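Local coordinates for protease Do-like 8, chloroplastic (Arabidopsis thaliana, PDB 4IC6), which probably acts as a serine endopeptidase of the HtrA (Deg) type in the thylakoids of chloroplasts, at residues A[78-81]-A[82-86]; A[242-245]-A[246-249]; A[197-200]-A[201-205]. The protein carries 1 engineered substitution. All coordinates share one frame; numbering follows the deposited sequence.

Contact 1. Residues A[78-81]-A[82-86]; sequences IVTN and YHVIG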
loop_
_atom_site.group_PDB
_atom_site.type_symbol
_atom_site.label_atom_id
_atom_site.label_comp_id
_atom_site.label_asym_id
_atom_site.label_seq_id
_atom_site.Cartn_x
_atom_site.Cartn_y
_atom_site.Cartn_z
ATOM N N ILE A 78 -3.192 38.840 -8.193
ATOM C CA ILE A 78 -2.365 37.648 -8.058
ATOM C C ILE A 78 -3.115 36.467 -8.640
ATOM O O ILE A 78 -4.281 36.274 -8.320
ATOM C CB ILE A 78 -2.088 37.323 -6.572
ATOM C CG1 ILE A 78 -1.430 38.509 -5.870
ATOM C CG2 ILE A 78 -1.229 36.059 -6.457
ATOM C CD1 ILE A 78 -0.183 39.010 -6.567
ATOM N N VAL A 79 -2.455 35.675 -9.486
ATOM C CA VAL A 79 -3.094 34.498 -10.072
ATOM C C VAL A 79 -2.499 33.210 -9.505
ATOM O O VAL A 79 -1.273 33.096 -9.355
ATOM C CB VAL A 79 -2.966 34.492 -11.607
ATOM C CG1 VAL A 79 -3.481 33.165 -12.205
ATOM C CG2 VAL A 79 -3.714 35.659 -12.195
ATOM N N THR A 80 -3.366 32.253 -9.169
ATOM C CA THR A 80 -2.924 30.965 -8.621
ATOM C C THR A 80 -3.932 29.869 -8.963
ATOM O O THR A 80 -4.942 30.138 -9.619
ATOM C CB THR A 80 -2.760 31.051 -7.083
ATOM O OG1 THR A 80 -2.056 29.901 -6.589
ATOM C CG2 THR A 80 -4.128 31.145 -6.407
ATOM N N ASN A 81 -3.672 28.643 -8.521
ATOM C CA ASN A 81 -4.685 27.595 -8.616
ATOM C C ASN A 81 -5.796 27.805 -7.586
ATOM O O ASN A 81 -5.558 28.274 -6.463
ATOM C CB ASN A 81 -4.096 26.202 -8.379
ATOM C CG ASN A 81 -3.241 25.718 -9.526
ATOM O OD1 ASN A 81 -2.102 25.296 -9.321
ATOM N ND2 ASN A 81 -3.781 25.764 -10.738
ATOM N N TYR A 82 -7.008 27.435 -7.983
ATOM C CA TYR A 82 -8.138 27.331 -7.080
ATOM C C TYR A 82 -7.690 26.433 -5.927
ATOM O O TYR A 82 -7.921 26.733 -4.763
ATOM C CB TYR A 82 -9.328 26.725 -7.840
ATOM C CG TYR A 82 -10.630 26.589 -7.060
ATOM C CD1 TYR A 82 -11.734 27.372 -7.375
ATOM C CD2 TYR A 82 -10.770 25.642 -6.054
ATOM C CE1 TYR A 82 -12.935 27.239 -6.681
ATOM C CE2 TYR A 82 -11.963 25.504 -5.360
ATOM C CZ TYR A 82 -13.040 26.310 -5.680
ATOM O OH TYR A 82 -14.225 26.181 -4.989
ATOM N N HIS A 83 -7.001 25.346 -6.260
ATOM C CA HIS A 83 -6.574 24.378 -5.255
ATOM C C HIS A 83 -5.606 24.896 -4.185
ATOM O O HIS A 83 -5.632 24.392 -3.072
ATOM C CB HIS A 83 -5.971 23.116 -5.913
ATOM C CG HIS A 83 -5.681 22.018 -4.931
ATOM N ND1 HIS A 83 -4.399 21.681 -4.545
ATOM C CD2 HIS A 83 -6.508 21.208 -4.236
ATOM C CE1 HIS A 83 -4.455 20.700 -3.658
ATOM N NE2 HIS A 83 -5.722 20.390 -3.460
ATOM N N VAL A 84 -4.751 25.877 -4.489
ATOM C CA VAL A 84 -3.820 26.315 -3.449
ATOM C C VAL A 84 -4.551 27.028 -2.300
ATOM O O VAL A 84 -4.101 27.003 -1.154
ATOM C CB VAL A 84 -2.621 27.163 -3.958
ATOM C CG1 VAL A 84 -1.960 26.525 -5.180
ATOM C CG2 VAL A 84 -3.017 28.600 -4.204
ATOM N N ILE A 85 -5.688 27.647 -2.605
ATOM C CA ILE A 85 -6.543 28.176 -1.545
ATOM C C ILE A 85 -7.852 27.415 -1.447
ATOM O O ILE A 85 -8.882 27.999 -1.130
ATOM C CB ILE A 85 -6.823 29.685 -1.720
ATOM C CG1 ILE A 85 -7.351 29.990 -3.128
ATOM C CG2 ILE A 85 -5.575 30.480 -1.442
ATOM C CD1 ILE A 85 -8.214 31.252 -3.182
ATOM N N GLY A 86 -7.802 26.110 -1.712
ATOM C CA GLY A 86 -9.000 25.291 -1.798
ATOM C C GLY A 86 -9.774 25.231 -0.500
ATOM O O GLY A 86 -11.010 25.294 -0.479
#
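V84 lies against T80 and N81 where strand 77-80 of the first barrel ends and the chain bends into a turn with helical backbone angles. The side chains of T80 and V84 cross obliquely, with T80 CG2 3.5 Å from V84 CG2. T80 OG1 stands anti to the backbone N (chi1 -167°) and is hydrogen-bonded to the backbone O of S68. The second methyl, V84 CG1, rests 3.9 Å from N81 CB. Beyond CB the N81 side chain leads away from the turn, and its ND2 bonds to D126 O and T220 OG1. The backbone closes the turn: V84 N donates to N81 O over 3.2 Å. This bond is bent, 139° at the hydrogen, and the donor sits above the carbonyl plane. With an alanine in place of V84, both methyls are gone, and N81 CB and T80 CG2 would probably lose their apolar cover here. H83, predicted to belong to the charge relay system, is carried on the turn, and its N bonds to D126 OD1. The turn is joined by methyl contacts and one bent backbone bond, while the polar ends of T80 and N81 tie it to S68, D126 and T220 of the same chain.

Contact 2. Residues A[242-245]-A[246-249]; sequences LKIV and PQLI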
loop_
_atom_site.group_PDB
_atom_site.type_symbol
_atom_site.label_atom_id
_atom_site.label_comp_id
_atom_site.label_asym_id
_atom_site.label_seq_id
_atom_site.Cartn_x
_atom_site.Cartn_y
_atom_site.Cartn_z
ATOM N N LEU A 242 -5.484 33.635 -19.737
ATOM C CA LEU A 242 -5.767 34.930 -20.344
ATOM C C LEU A 242 -7.262 35.170 -20.481
ATOM O O LEU A 242 -7.732 36.310 -20.455
ATOM C CB LEU A 242 -5.114 35.017 -21.719
ATOM C CG LEU A 242 -3.666 35.484 -21.716
ATOM C CD1 LEU A 242 -3.071 35.335 -23.107
ATOM C CD2 LEU A 242 -3.623 36.938 -21.252
ATOM N N LYS A 243 -8.017 34.090 -20.617
ATOM C CA LYS A 243 -9.454 34.211 -20.820
ATOM C C LYS A 243 -10.185 34.283 -19.488
ATOM O O LYS A 243 -11.121 35.059 -19.328
ATOM C CB LYS A 243 -9.963 33.027 -21.654
ATOM C CG LYS A 243 -11.450 32.711 -21.511
ATOM C CD LYS A 243 -12.322 33.563 -22.433
ATOM C CE LYS A 243 -13.788 33.115 -22.389
ATOM N NZ LYS A 243 -14.631 33.883 -23.350
ATOM N N ILE A 244 -9.741 33.481 -18.527
ATOM C CA ILE A 244 -10.441 33.349 -17.247
ATOM C C ILE A 244 -10.171 34.500 -16.272
ATOM O O ILE A 244 -11.080 34.998 -15.602
ATOM C CB ILE A 244 -10.072 32.012 -16.554
ATOM C CG1 ILE A 244 -10.425 30.832 -17.470
ATOM C CG2 ILE A 244 -10.758 31.895 -15.199
ATOM C CD1 ILE A 244 -11.918 30.726 -17.790
ATOM N N VAL A 245 -8.917 34.924 -16.190
ATOM C CA VAL A 245 -8.535 35.918 -15.198
ATOM C C VAL A 245 -9.332 37.233 -15.306
ATOM O O VAL A 245 -9.896 37.694 -14.308
ATOM C CB VAL A 245 -7.009 36.172 -15.186
ATOM C CG1 VAL A 245 -6.677 37.412 -14.354
ATOM C CG2 VAL A 245 -6.287 34.964 -14.614
ATOM N N PRO A 246 -9.405 37.832 -16.508
ATOM C CA PRO A 246 -10.138 39.105 -16.607
ATOM C C PRO A 246 -11.605 38.988 -16.202
ATOM O O PRO A 246 -12.174 39.958 -15.673
ATOM C CB PRO A 246 -10.028 39.464 -18.090
ATOM C CG PRO A 246 -8.828 38.720 -18.569
ATOM C CD PRO A 246 -8.795 37.448 -17.789
ATOM N N GLN A 247 -12.209 37.827 -16.459
ATOM C CA GLN A 247 -13.586 37.553 -16.032
ATOM C C GLN A 247 -13.680 37.497 -14.507
ATOM O O GLN A 247 -14.595 38.064 -13.910
ATOM C CB GLN A 247 -14.098 36.232 -16.639
ATOM C CG GLN A 247 -14.136 36.204 -18.165
ATOM C CD GLN A 247 -14.820 34.962 -18.717
ATOM O OE1 GLN A 247 -14.164 34.049 -19.233
ATOM N NE2 GLN A 247 -16.145 34.924 -18.616
ATOM N N LEU A 248 -12.733 36.817 -13.867
ATOM C CA LEU A 248 -12.724 36.772 -12.403
ATOM C C LEU A 248 -12.513 38.168 -11.822
ATOM O O LEU A 248 -13.116 38.530 -10.814
ATOM C CB LEU A 248 -11.665 35.780 -11.878
ATOM C CG LEU A 248 -11.915 34.318 -12.295
ATOM C CD1 LEU A 248 -10.804 33.381 -11.797
ATOM C CD2 LEU A 248 -13.293 33.849 -11.821
ATOM N N ILE A 249 -11.659 38.963 -12.458
ATOM C CA ILE A 249 -11.410 40.297 -11.948
ATOM C C ILE A 249 -12.662 41.154 -12.119
ATOM O O ILE A 249 -13.039 41.885 -11.220
ATOM C CB ILE A 249 -10.209 40.975 -12.639
ATOM C CG1 ILE A 249 -8.905 40.315 -12.177
ATOM C CG2 ILE A 249 -10.213 42.493 -12.338
ATOM C CD1 ILE A 249 -7.693 40.761 -12.942
#
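I249 N donates to V245 O over 2.9 Å, a fairly straight bond of 157° at the hydrogen. One residue back, L248 N reaches I244 O in the same way, 3.0 Å away. Two residues before L248 comes P246, whose nitrogen has no hydrogen to give to the preceding turn. Its ring instead sits as a knob among L242, K243, I244 and V245. P246 CD comes to 3.1 Å from L242 O, and it is also pressed against V245 CB at 3.4 Å. Helix 238-251 is kinked here. It follows the last strand of the second barrel in this chymotrypsin-like double-barrel fold and packs back on the first: V245 meets V79, L248 meets V129 and I249 meets Y77. Along that face the side chains pair one turn apart. V245 CG1 is anti to the backbone N (chi1 168°), which leans it toward the next turn, and it meets I249 CD1 slantwise at 3.8 Å. The I244 and L248 side chains run alongside each other, with I244 CG2 3.7 Å from L248 CD1. On another face the K243 chain turns at its second torsion (chi2 85°), and its NZ forms a salt bridge with E331 of the PDZ domain.

Contact 3. Residues A[197-200]-A[201-205]; sequences AAIN and PGNAG. Engineered in segment 201-205: A204 (natural residue Ser).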
loop_
_atom_site.group_PDB
_atom_site.type_symbol
_atom_site.label_atom_id
_atom_site.label_comp_id
_atom_site.label_asym_id
_atom_site.label_seq_id
_atom_site.Cartn_x
_atom_site.Cartn_y
_atom_site.Cartn_z
ATOM N N ALA A 197 9.126 18.499 -17.118
ATOM C CA ALA A 197 9.593 19.180 -15.900
ATOM C C ALA A 197 8.762 18.682 -14.723
ATOM O O ALA A 197 7.547 18.545 -14.832
ATOM C CB ALA A 197 9.475 20.721 -16.024
ATOM N N ALA A 198 9.408 18.418 -13.593
ATOM C CA ALA A 198 8.683 17.944 -12.433
ATOM C C ALA A 198 7.717 19.031 -11.944
ATOM O O ALA A 198 8.106 20.189 -11.725
ATOM C CB ALA A 198 9.644 17.564 -11.332
ATOM N N ILE A 199 6.460 18.647 -11.784
ATOM C CA ILE A 199 5.447 19.544 -11.245
ATOM C C ILE A 199 5.054 18.970 -9.911
ATOM O O ILE A 199 4.641 17.818 -9.828
ATOM C CB ILE A 199 4.215 19.628 -12.163
ATOM C CG1 ILE A 199 4.615 20.243 -13.532
ATOM C CG2 ILE A 199 3.090 20.401 -11.488
ATOM C CD1 ILE A 199 5.278 21.646 -13.439
ATOM N N ASN A 200 5.174 19.762 -8.850
ATOM C CA ASN A 200 4.980 19.209 -7.528
ATOM C C ASN A 200 4.474 20.279 -6.542
ATOM O O ASN A 200 4.244 21.417 -6.940
ATOM C CB ASN A 200 6.316 18.610 -7.072
ATOM C CG ASN A 200 7.470 19.593 -7.221
ATOM O OD1 ASN A 200 7.282 20.799 -7.043
ATOM N ND2 ASN A 200 8.680 19.085 -7.545
ATOM N N PRO A 201 4.300 19.920 -5.264
ATOM C CA PRO A 201 3.836 20.926 -4.292
ATOM C C PRO A 201 4.772 22.126 -4.204
ATOM O O PRO A 201 4.338 23.214 -3.837
ATOM C CB PRO A 201 3.817 20.152 -2.975
ATOM C CG PRO A 201 3.533 18.724 -3.413
ATOM C CD PRO A 201 4.354 18.569 -4.674
ATOM N N GLY A 202 6.025 21.937 -4.601
ATOM C CA GLY A 202 7.017 22.991 -4.542
ATOM C C GLY A 202 6.898 24.004 -5.666
ATOM O O GLY A 202 7.593 25.021 -5.648
ATOM N N ASN A 203 6.042 23.739 -6.651
ATOM C CA ASN A 203 5.802 24.725 -7.710
ATOM C C ASN A 203 4.343 24.860 -8.191
ATOM O O ASN A 203 4.047 25.634 -9.108
ATOM C CB ASN A 203 6.765 24.527 -8.882
ATOM C CG ASN A 203 6.572 23.192 -9.594
ATOM O OD1 ASN A 203 5.488 22.612 -9.577
ATOM N ND2 ASN A 203 7.640 22.692 -10.211
ATOM N N ALA A 204 3.436 24.132 -7.552
ATOM C CA ALA A 204 2.012 24.212 -7.877
ATOM C C ALA A 204 1.509 25.647 -7.693
ATOM O O ALA A 204 1.834 26.295 -6.692
ATOM C CB ALA A 204 1.203 23.238 -7.014
ATOM N N GLY A 205 0.733 26.138 -8.665
ATOM C CA GLY A 205 0.245 27.517 -8.675
ATOM C C GLY A 205 1.217 28.512 -9.298
ATOM O O GLY A 205 0.850 29.667 -9.596
#
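P201 follows N200 at the start of a tight turn in the loop that carries the nucleophile position of this trypsin-like protease. P201 and G202 are the two corner residues of a type I turn. G202 N makes a weak bond back to N200 OD1, which meets the definition of an Asx turn. N200 ND2 bonds to the backbone O of A230 of the second subunit. N203 N closes the turn on N200 O at 3.0 Å, a straight bond of 165° with the donor above the carbonyl plane. N203 CG sits between its own backbone N and carbonyl carbon (chi1 64°), which turns the amide back over the chain before the turn. N203 OD1 accepts from N200 N at 3.0 Å. N203 ND2 donates to A198 O, also at 3.0 Å, and that oxygen lies in the amide plane. I199 crosses this amide at about a right angle, with its CG2 3.8 Å from N203 OD1. A204 is engineered and replaces the natural serine, predicted to be one of the charge relay residues. Its N bonds weakly to N200 O, which thereby accepts twice. A204 CB lies 3.5 Å from the same N200 O.

Contact 1 touches both of the others. N81 OD1 lies 3.0 Å from G205 N, which brings residues 78-86 against residues 197-205 of contact 3. Elsewhere on the strand, V79 CG2 packs 3.6 Å from V245 CG2 of contact 2. Contacts 2 and 3 do not meet; their nearest atoms are about 10 Å apart. Of the three predicted charge relay positions, contact 1 holds H83 and contact 3 holds A204, engineered from serine; D126 lies outside the segments. The nearest side-chain atoms of A204 and H83 are about 6 Å apart. Contact 2 stands further back, with the side chain of I244 about 9 Å from that of D126 at the nearest atoms.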